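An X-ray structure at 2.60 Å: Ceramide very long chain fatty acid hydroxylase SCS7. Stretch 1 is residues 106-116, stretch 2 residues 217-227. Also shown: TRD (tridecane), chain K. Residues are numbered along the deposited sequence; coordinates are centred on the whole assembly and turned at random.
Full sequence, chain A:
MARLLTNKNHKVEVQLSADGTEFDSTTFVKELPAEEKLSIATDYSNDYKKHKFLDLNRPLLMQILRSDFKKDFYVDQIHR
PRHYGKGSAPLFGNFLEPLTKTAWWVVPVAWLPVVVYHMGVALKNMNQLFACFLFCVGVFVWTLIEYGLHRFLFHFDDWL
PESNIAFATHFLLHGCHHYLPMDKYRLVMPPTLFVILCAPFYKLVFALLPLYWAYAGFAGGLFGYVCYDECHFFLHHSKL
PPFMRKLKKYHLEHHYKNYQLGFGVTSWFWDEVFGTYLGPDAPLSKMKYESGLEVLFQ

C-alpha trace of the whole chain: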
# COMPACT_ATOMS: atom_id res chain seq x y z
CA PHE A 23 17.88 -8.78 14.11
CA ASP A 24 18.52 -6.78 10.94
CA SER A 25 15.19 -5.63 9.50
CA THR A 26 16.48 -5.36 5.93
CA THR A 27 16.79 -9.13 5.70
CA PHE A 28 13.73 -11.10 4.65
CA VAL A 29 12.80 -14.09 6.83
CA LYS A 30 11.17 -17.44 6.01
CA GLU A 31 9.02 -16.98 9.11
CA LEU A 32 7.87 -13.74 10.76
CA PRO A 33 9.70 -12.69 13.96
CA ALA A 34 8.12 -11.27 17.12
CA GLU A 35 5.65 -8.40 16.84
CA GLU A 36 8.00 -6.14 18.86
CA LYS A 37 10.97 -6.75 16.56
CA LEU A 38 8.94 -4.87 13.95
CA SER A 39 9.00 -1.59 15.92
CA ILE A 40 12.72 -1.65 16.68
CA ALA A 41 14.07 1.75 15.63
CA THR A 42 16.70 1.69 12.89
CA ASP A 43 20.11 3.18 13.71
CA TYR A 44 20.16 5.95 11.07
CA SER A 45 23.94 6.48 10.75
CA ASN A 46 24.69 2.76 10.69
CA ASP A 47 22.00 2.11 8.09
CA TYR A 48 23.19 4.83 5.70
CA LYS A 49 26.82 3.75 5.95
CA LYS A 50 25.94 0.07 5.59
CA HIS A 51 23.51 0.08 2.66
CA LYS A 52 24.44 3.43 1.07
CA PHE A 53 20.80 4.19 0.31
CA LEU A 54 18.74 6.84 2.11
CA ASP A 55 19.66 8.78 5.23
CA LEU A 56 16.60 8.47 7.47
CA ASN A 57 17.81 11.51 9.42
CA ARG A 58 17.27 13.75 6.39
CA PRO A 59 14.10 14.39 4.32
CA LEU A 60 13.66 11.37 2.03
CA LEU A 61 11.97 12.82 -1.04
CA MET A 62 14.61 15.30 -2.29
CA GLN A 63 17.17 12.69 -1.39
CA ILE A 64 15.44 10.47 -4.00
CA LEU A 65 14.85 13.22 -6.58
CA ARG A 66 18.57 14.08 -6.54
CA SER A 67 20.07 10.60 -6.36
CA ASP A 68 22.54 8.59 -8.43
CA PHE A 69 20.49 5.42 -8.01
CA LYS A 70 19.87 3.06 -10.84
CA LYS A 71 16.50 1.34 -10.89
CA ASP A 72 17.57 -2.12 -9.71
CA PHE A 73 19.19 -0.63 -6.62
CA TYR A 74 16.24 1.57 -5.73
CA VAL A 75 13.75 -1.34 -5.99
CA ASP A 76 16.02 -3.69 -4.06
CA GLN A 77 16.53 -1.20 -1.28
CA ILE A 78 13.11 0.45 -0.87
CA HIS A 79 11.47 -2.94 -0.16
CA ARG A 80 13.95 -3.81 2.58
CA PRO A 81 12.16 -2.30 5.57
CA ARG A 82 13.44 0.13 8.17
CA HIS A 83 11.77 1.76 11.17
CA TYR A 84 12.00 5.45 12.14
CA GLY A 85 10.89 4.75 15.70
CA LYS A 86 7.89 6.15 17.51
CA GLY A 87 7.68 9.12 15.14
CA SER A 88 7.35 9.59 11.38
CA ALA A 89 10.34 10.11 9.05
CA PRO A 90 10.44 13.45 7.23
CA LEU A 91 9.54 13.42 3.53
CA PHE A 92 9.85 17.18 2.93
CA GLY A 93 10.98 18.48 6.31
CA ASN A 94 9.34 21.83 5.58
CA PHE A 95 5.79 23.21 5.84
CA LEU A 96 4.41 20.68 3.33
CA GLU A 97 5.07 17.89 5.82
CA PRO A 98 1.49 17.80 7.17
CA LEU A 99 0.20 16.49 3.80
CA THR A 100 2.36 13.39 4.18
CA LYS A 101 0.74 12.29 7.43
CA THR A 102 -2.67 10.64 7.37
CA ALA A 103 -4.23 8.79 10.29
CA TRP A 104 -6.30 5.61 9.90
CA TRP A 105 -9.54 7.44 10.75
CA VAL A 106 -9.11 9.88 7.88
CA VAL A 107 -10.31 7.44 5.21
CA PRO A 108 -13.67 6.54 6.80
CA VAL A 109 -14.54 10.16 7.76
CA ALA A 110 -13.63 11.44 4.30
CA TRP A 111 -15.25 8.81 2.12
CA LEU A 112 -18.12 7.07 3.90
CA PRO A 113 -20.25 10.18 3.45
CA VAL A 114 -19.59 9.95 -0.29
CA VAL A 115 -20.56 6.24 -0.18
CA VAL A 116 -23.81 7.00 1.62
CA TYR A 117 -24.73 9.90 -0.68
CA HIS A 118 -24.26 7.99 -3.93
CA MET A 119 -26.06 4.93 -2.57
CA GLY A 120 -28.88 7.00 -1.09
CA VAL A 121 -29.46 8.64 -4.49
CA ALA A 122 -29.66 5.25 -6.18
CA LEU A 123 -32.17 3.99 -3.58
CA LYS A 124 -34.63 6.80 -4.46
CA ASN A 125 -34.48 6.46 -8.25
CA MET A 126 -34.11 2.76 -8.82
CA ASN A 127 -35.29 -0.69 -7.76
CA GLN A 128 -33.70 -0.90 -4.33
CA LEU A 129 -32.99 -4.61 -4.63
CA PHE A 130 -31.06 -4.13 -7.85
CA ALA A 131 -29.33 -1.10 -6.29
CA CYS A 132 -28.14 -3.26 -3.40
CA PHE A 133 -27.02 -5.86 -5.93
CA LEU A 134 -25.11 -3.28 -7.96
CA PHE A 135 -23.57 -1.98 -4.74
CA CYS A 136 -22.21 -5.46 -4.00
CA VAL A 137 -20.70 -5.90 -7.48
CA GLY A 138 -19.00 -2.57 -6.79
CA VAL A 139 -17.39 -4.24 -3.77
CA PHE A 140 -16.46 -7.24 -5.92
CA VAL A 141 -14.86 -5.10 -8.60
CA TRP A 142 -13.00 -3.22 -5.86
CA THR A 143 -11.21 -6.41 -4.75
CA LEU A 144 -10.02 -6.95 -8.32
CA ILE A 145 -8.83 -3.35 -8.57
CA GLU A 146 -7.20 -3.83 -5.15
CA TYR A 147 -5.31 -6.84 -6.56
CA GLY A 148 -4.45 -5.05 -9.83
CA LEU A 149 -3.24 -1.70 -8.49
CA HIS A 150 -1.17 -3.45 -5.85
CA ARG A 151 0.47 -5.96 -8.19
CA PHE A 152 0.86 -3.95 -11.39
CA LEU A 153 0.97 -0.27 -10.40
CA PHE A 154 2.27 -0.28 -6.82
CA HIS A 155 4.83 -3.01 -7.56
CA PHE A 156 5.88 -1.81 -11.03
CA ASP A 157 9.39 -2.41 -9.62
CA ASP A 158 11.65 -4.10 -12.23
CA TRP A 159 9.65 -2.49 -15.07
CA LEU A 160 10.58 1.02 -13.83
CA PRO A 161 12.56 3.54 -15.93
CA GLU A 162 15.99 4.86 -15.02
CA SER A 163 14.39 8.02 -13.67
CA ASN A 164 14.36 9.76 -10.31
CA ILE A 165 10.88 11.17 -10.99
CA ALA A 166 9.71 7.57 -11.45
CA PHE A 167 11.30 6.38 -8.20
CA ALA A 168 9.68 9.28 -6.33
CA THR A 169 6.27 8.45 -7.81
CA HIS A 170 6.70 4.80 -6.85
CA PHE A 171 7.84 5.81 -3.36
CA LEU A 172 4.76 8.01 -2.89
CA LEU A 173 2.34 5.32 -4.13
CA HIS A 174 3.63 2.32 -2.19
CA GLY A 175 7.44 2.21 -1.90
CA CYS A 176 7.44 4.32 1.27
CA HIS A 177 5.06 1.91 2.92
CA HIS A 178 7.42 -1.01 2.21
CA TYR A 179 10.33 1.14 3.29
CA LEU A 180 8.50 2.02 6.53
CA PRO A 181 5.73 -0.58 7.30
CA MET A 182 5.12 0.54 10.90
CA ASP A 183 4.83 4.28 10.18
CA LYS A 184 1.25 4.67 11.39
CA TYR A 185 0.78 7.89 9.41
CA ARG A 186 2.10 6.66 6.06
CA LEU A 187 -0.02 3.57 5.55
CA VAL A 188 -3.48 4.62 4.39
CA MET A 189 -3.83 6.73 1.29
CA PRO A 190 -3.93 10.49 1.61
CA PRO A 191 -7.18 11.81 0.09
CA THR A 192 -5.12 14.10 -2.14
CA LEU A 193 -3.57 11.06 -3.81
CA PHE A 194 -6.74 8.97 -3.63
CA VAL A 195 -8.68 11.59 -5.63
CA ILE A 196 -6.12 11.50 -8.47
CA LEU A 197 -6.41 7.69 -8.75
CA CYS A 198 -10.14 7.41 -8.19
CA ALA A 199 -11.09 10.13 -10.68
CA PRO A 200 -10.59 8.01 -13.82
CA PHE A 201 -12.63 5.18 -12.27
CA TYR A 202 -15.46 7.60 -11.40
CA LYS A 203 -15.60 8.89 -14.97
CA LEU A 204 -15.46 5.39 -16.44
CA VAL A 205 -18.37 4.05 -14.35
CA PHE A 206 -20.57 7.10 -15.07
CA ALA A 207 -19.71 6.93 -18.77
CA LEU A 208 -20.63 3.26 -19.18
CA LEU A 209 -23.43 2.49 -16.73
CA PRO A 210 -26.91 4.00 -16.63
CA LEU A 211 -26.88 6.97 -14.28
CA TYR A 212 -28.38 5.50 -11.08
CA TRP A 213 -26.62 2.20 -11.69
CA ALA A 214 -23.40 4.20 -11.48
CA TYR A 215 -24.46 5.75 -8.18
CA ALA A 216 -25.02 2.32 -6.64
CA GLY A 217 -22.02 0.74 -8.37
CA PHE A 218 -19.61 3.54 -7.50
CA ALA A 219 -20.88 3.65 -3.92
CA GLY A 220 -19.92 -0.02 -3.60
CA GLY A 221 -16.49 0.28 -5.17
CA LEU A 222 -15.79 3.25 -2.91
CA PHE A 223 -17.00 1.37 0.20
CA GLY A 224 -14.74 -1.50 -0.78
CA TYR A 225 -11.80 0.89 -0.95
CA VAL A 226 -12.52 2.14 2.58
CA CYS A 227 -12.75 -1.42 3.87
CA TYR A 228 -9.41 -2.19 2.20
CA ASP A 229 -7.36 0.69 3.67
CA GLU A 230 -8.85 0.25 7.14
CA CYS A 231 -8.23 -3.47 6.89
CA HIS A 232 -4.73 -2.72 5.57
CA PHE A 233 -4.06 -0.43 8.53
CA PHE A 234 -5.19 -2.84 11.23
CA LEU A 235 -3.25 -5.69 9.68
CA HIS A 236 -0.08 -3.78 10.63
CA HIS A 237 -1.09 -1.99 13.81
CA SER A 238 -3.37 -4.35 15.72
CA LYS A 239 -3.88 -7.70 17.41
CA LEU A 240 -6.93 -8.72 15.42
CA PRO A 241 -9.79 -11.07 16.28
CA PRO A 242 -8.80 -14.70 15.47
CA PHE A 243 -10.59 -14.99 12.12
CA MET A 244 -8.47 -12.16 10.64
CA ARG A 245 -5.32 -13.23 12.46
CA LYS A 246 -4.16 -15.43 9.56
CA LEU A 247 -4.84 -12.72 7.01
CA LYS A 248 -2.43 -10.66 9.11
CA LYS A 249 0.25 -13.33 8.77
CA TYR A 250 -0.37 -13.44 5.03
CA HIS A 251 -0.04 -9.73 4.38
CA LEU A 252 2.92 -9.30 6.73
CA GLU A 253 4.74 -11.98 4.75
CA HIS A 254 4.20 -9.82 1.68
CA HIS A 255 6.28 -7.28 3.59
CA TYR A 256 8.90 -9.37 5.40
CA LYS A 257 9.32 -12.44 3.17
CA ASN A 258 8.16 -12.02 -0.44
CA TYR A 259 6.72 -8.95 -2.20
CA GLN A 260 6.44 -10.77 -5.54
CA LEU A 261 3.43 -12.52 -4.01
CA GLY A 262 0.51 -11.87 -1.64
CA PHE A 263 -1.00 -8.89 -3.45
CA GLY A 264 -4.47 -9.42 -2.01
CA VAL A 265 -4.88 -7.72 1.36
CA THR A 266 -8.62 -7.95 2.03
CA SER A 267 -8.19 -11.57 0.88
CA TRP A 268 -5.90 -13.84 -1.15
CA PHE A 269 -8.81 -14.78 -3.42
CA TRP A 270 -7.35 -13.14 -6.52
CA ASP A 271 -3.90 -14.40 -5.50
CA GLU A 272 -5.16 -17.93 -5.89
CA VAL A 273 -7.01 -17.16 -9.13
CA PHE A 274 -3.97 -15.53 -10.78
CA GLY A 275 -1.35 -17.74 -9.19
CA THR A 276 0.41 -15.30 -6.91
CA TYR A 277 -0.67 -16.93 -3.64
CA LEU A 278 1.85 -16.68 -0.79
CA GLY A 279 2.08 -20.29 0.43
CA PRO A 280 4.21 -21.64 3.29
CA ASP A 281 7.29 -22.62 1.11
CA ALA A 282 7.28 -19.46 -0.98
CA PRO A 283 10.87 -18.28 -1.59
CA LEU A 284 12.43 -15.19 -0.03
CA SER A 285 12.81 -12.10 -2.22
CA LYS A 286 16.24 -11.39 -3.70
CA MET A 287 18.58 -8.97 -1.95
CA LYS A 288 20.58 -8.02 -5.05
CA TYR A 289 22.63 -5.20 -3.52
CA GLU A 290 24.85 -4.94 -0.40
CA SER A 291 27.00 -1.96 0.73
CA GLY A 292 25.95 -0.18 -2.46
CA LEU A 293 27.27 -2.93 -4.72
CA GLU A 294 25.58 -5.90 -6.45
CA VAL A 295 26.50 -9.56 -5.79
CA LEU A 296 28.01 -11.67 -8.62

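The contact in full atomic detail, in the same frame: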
# COMPACT_ATOMS: atom_id res chain seq x y z
N VAL A 106 -8.88 8.87 8.90
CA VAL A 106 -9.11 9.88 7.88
C VAL A 106 -9.92 9.31 6.71
O VAL A 106 -10.81 9.98 6.16
CB VAL A 106 -7.77 10.46 7.36
CG1 VAL A 106 -8.00 11.41 6.18
CG2 VAL A 106 -7.07 11.16 8.49
N VAL A 107 -9.63 8.07 6.34
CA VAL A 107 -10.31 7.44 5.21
C VAL A 107 -11.82 7.25 5.46
O VAL A 107 -12.64 7.66 4.62
CB VAL A 107 -9.67 6.09 4.86
CG1 VAL A 107 -10.37 5.48 3.66
CG2 VAL A 107 -8.17 6.25 4.62
N PRO A 108 -12.21 6.63 6.59
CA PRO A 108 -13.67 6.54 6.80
C PRO A 108 -14.38 7.90 6.88
O PRO A 108 -15.43 8.03 6.24
CB PRO A 108 -13.78 5.82 8.15
CG PRO A 108 -12.48 5.13 8.35
CD PRO A 108 -11.46 5.98 7.68
N VAL A 109 -13.84 8.88 7.61
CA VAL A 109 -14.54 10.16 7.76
C VAL A 109 -14.59 10.93 6.44
O VAL A 109 -15.52 11.70 6.22
CB VAL A 109 -13.91 11.10 8.85
CG1 VAL A 109 -13.74 10.35 10.16
CG2 VAL A 109 -12.60 11.68 8.40
N ALA A 110 -13.61 10.73 5.57
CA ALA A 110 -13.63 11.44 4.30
C ALA A 110 -14.58 10.80 3.30
O ALA A 110 -15.29 11.50 2.58
CB ALA A 110 -12.22 11.52 3.71
N TRP A 111 -14.63 9.47 3.26
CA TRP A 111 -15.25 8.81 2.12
C TRP A 111 -16.58 8.10 2.36
O TRP A 111 -17.39 7.99 1.44
CB TRP A 111 -14.25 7.82 1.51
CG TRP A 111 -13.00 8.54 1.05
CD1 TRP A 111 -11.72 8.29 1.44
CD2 TRP A 111 -12.94 9.64 0.13
NE1 TRP A 111 -10.86 9.15 0.81
CE2 TRP A 111 -11.58 9.99 0.01
CE3 TRP A 111 -13.89 10.36 -0.59
CZ2 TRP A 111 -11.15 11.03 -0.82
CZ3 TRP A 111 -13.47 11.38 -1.41
CH2 TRP A 111 -12.11 11.71 -1.51
N LEU A 112 -16.82 7.65 3.59
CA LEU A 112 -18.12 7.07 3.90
C LEU A 112 -19.30 8.04 3.68
O LEU A 112 -20.38 7.60 3.32
CB LEU A 112 -18.14 6.56 5.34
CG LEU A 112 -17.38 5.26 5.63
CD1 LEU A 112 -17.69 4.78 7.05
CD2 LEU A 112 -17.72 4.19 4.63
N PRO A 113 -19.11 9.35 3.87
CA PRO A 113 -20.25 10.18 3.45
C PRO A 113 -20.47 10.18 1.94
O PRO A 113 -21.60 10.33 1.50
CB PRO A 113 -19.86 11.59 3.94
CG PRO A 113 -18.97 11.33 5.10
CD PRO A 113 -18.17 10.12 4.72
N VAL A 114 -19.41 10.02 1.16
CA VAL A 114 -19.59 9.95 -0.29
C VAL A 114 -20.28 8.63 -0.65
O VAL A 114 -21.17 8.61 -1.50
CB VAL A 114 -18.24 10.10 -1.04
CG1 VAL A 114 -18.43 9.92 -2.53
CG2 VAL A 114 -17.64 11.48 -0.76
N VAL A 115 -19.91 7.54 0.02
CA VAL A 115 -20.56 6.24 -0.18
C VAL A 115 -22.06 6.31 0.07
O VAL A 115 -22.87 5.87 -0.74
CB VAL A 115 -19.95 5.15 0.73
CG1 VAL A 115 -20.81 3.91 0.69
CG2 VAL A 115 -18.54 4.82 0.30
N VAL A 116 -22.42 6.89 1.21
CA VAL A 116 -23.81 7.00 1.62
C VAL A 116 -24.63 7.92 0.71
O VAL A 116 -25.80 7.66 0.46
CB VAL A 116 -23.90 7.48 3.08
CG1 VAL A 116 -25.34 7.78 3.46
CG2 VAL A 116 -23.29 6.43 4.02
N GLY A 217 -23.26 1.44 -8.06
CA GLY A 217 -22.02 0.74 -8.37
C GLY A 217 -20.80 1.45 -7.81
O GLY A 217 -19.94 0.82 -7.20
N PHE A 218 -20.72 2.76 -8.03
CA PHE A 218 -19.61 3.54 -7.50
C PHE A 218 -19.62 3.54 -5.97
O PHE A 218 -18.55 3.48 -5.35
CB PHE A 218 -19.64 4.98 -8.01
CG PHE A 218 -18.55 5.84 -7.45
CD1 PHE A 218 -17.23 5.67 -7.87
CD2 PHE A 218 -18.83 6.79 -6.48
CE1 PHE A 218 -16.21 6.46 -7.34
CE2 PHE A 218 -17.80 7.58 -5.94
CZ PHE A 218 -16.49 7.41 -6.38
N ALA A 219 -20.80 3.62 -5.37
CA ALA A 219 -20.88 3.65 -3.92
C ALA A 219 -20.22 2.39 -3.36
O ALA A 219 -19.48 2.45 -2.38
CB ALA A 219 -22.32 3.76 -3.45
N GLY A 220 -20.48 1.25 -4.01
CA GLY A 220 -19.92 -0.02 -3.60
C GLY A 220 -18.41 -0.12 -3.76
O GLY A 220 -17.71 -0.54 -2.84
N GLY A 221 -17.91 0.25 -4.93
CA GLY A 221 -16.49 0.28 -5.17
C GLY A 221 -15.77 1.18 -4.17
O GLY A 221 -14.68 0.84 -3.68
N LEU A 222 -16.39 2.32 -3.85
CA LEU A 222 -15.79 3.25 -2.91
C LEU A 222 -15.78 2.66 -1.50
O LEU A 222 -14.78 2.77 -0.78
CB LEU A 222 -16.53 4.59 -2.94
CG LEU A 222 -15.92 5.68 -2.05
CD1 LEU A 222 -14.50 5.94 -2.45
CD2 LEU A 222 -16.74 6.94 -2.15
N PHE A 223 -16.89 2.02 -1.11
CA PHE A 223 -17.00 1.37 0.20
C PHE A 223 -15.96 0.26 0.35
O PHE A 223 -15.38 0.07 1.41
CB PHE A 223 -18.41 0.80 0.40
CG PHE A 223 -18.58 0.02 1.69
CD1 PHE A 223 -18.75 0.68 2.90
CD2 PHE A 223 -18.58 -1.36 1.68
CE1 PHE A 223 -18.91 -0.02 4.07
CE2 PHE A 223 -18.74 -2.07 2.85
CZ PHE A 223 -18.91 -1.40 4.05
N GLY A 224 -15.74 -0.46 -0.74
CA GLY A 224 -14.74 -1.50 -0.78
C GLY A 224 -13.36 -0.94 -0.57
O GLY A 224 -12.55 -1.54 0.12
N TYR A 225 -13.09 0.23 -1.16
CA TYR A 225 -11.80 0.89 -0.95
C TYR A 225 -11.58 1.21 0.53
O TYR A 225 -10.50 0.96 1.07
CB TYR A 225 -11.67 2.18 -1.77
CG TYR A 225 -10.67 3.10 -1.11
CD1 TYR A 225 -9.31 2.81 -1.17
CD2 TYR A 225 -11.08 4.21 -0.38
CE1 TYR A 225 -8.38 3.62 -0.54
CE2 TYR A 225 -10.15 5.03 0.26
CZ TYR A 225 -8.81 4.72 0.18
OH TYR A 225 -7.88 5.51 0.82
N VAL A 226 -12.60 1.79 1.16
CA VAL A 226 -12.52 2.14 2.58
C VAL A 226 -12.30 0.92 3.46
O VAL A 226 -11.53 0.97 4.43
CB VAL A 226 -13.79 2.86 3.04
CG1 VAL A 226 -13.70 3.16 4.53
CG2 VAL A 226 -13.97 4.15 2.22
N CYS A 227 -12.96 -0.19 3.13
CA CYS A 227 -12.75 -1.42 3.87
C CYS A 227 -11.31 -1.90 3.71
O CYS A 227 -10.68 -2.31 4.68
CB CYS A 227 -13.73 -2.50 3.41
SG CYS A 227 -15.45 -2.14 3.84
C1 TRD K . -7.63 3.49 -6.02
C2 TRD K . -8.82 3.75 -6.92
C3 TRD K . -10.11 3.43 -6.18
C4 TRD K . -11.29 3.27 -7.12
C5 TRD K . -12.58 3.11 -6.32
C6 TRD K . -13.77 3.18 -7.24
C7 TRD K . -14.31 1.79 -7.53
C8 TRD K . -15.10 1.74 -8.83
C9 TRD K . -16.15 0.64 -8.77
C10 TRD K . -16.86 0.41 -10.09
C11 TRD K . -17.96 -0.62 -9.94
C12 TRD K . -18.72 -0.80 -11.25
C13 TRD K . -19.91 -1.75 -11.12

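Two helices, far apart in sequence, lie side by side here and run in nearly opposite directions, their N-to-C vectors 157° apart and their axes 8.8 Å apart at closest approach. Because they are almost antiparallel, the start of the first faces the end of the second: P108 lies across from V226, and V115 from A219. The spacing is not uniform. The CA atoms of P108 and V226 are 6.2 Å apart, whereas CA of V115 and CA of A219 are only 4.6 Å apart, so the backbones close in where the second helix offers a small residue.

No hydrogen bond crosses the interface. Most backbone polar groups are used within each helix, as in V226 N to L222 O at 3.1 Å, and what passes between the two is shape and apolar contact. The first helix is kinked at P113: a proline nitrogen carries no hydrogen to donate, and V114 N makes only a weak bond of 2.9 Å to W111 O. The regular pattern returns with V115 N to W111 O at 2.9 Å. P113 itself points away from the partner, on the surface, and takes no part in this contact.

The clearest bump in a hollow is V226, whose side chain sits among V107, P108, W111 and L112. These four positions, i, i+1, i+4 and i+5, form a four-cornered hollow on the helix surface. A valine suits it, being short and forked at CB, and both methyls sit in the hollow: its CG2 lies 3.7 Å from CB of W111 and 4.1 Å from CG1 of V107, and its CG1 lies 4.1 Å from CA of P108 and 4.2 Å from CD2 of L112.

Beside this knob, Y225 leaves its helix sideways, but the end of its side chain comes nearer the first helix. The edge of its ring is directed at the face of W111 in an offset edge-to-face pair, with planes at 74° and 5.8 Å between the centroids of the tyrosine ring and the indole five-membered ring. Such a pairing sets the slightly positive hydrogens of one ring's rim against the electron-rich face of another. CE2 of Y225 also lies 3.4 Å from CG1 of V107.

One turn back along the second helix, L222 points toward the first helix and packs against W111, V114 and V115. Its CD2 is 3.4 Å from CG1 of V114, and its CG is 3.6 Å from CG2 of V115; the leucine is long enough for CD2 to reach both valines. V115 is covered more than any other residue here. Its CG2 approaches the backbone N of F223 at 3.5 Å, and its carbonyl O lies 3.5 Å from CB of A219, whose single methyl lets the backbones come close.

Aromatic edges flank this seam: CD1 of F223 meets CD2 of L112 at 4.0 Å, and CE2 of F218 meets CG1 of V114 at 4.2 Å. G221 serves another neighbour, the tridecane, whose C7 lies 3.5 Å from its CA; a CB there would clash with C9.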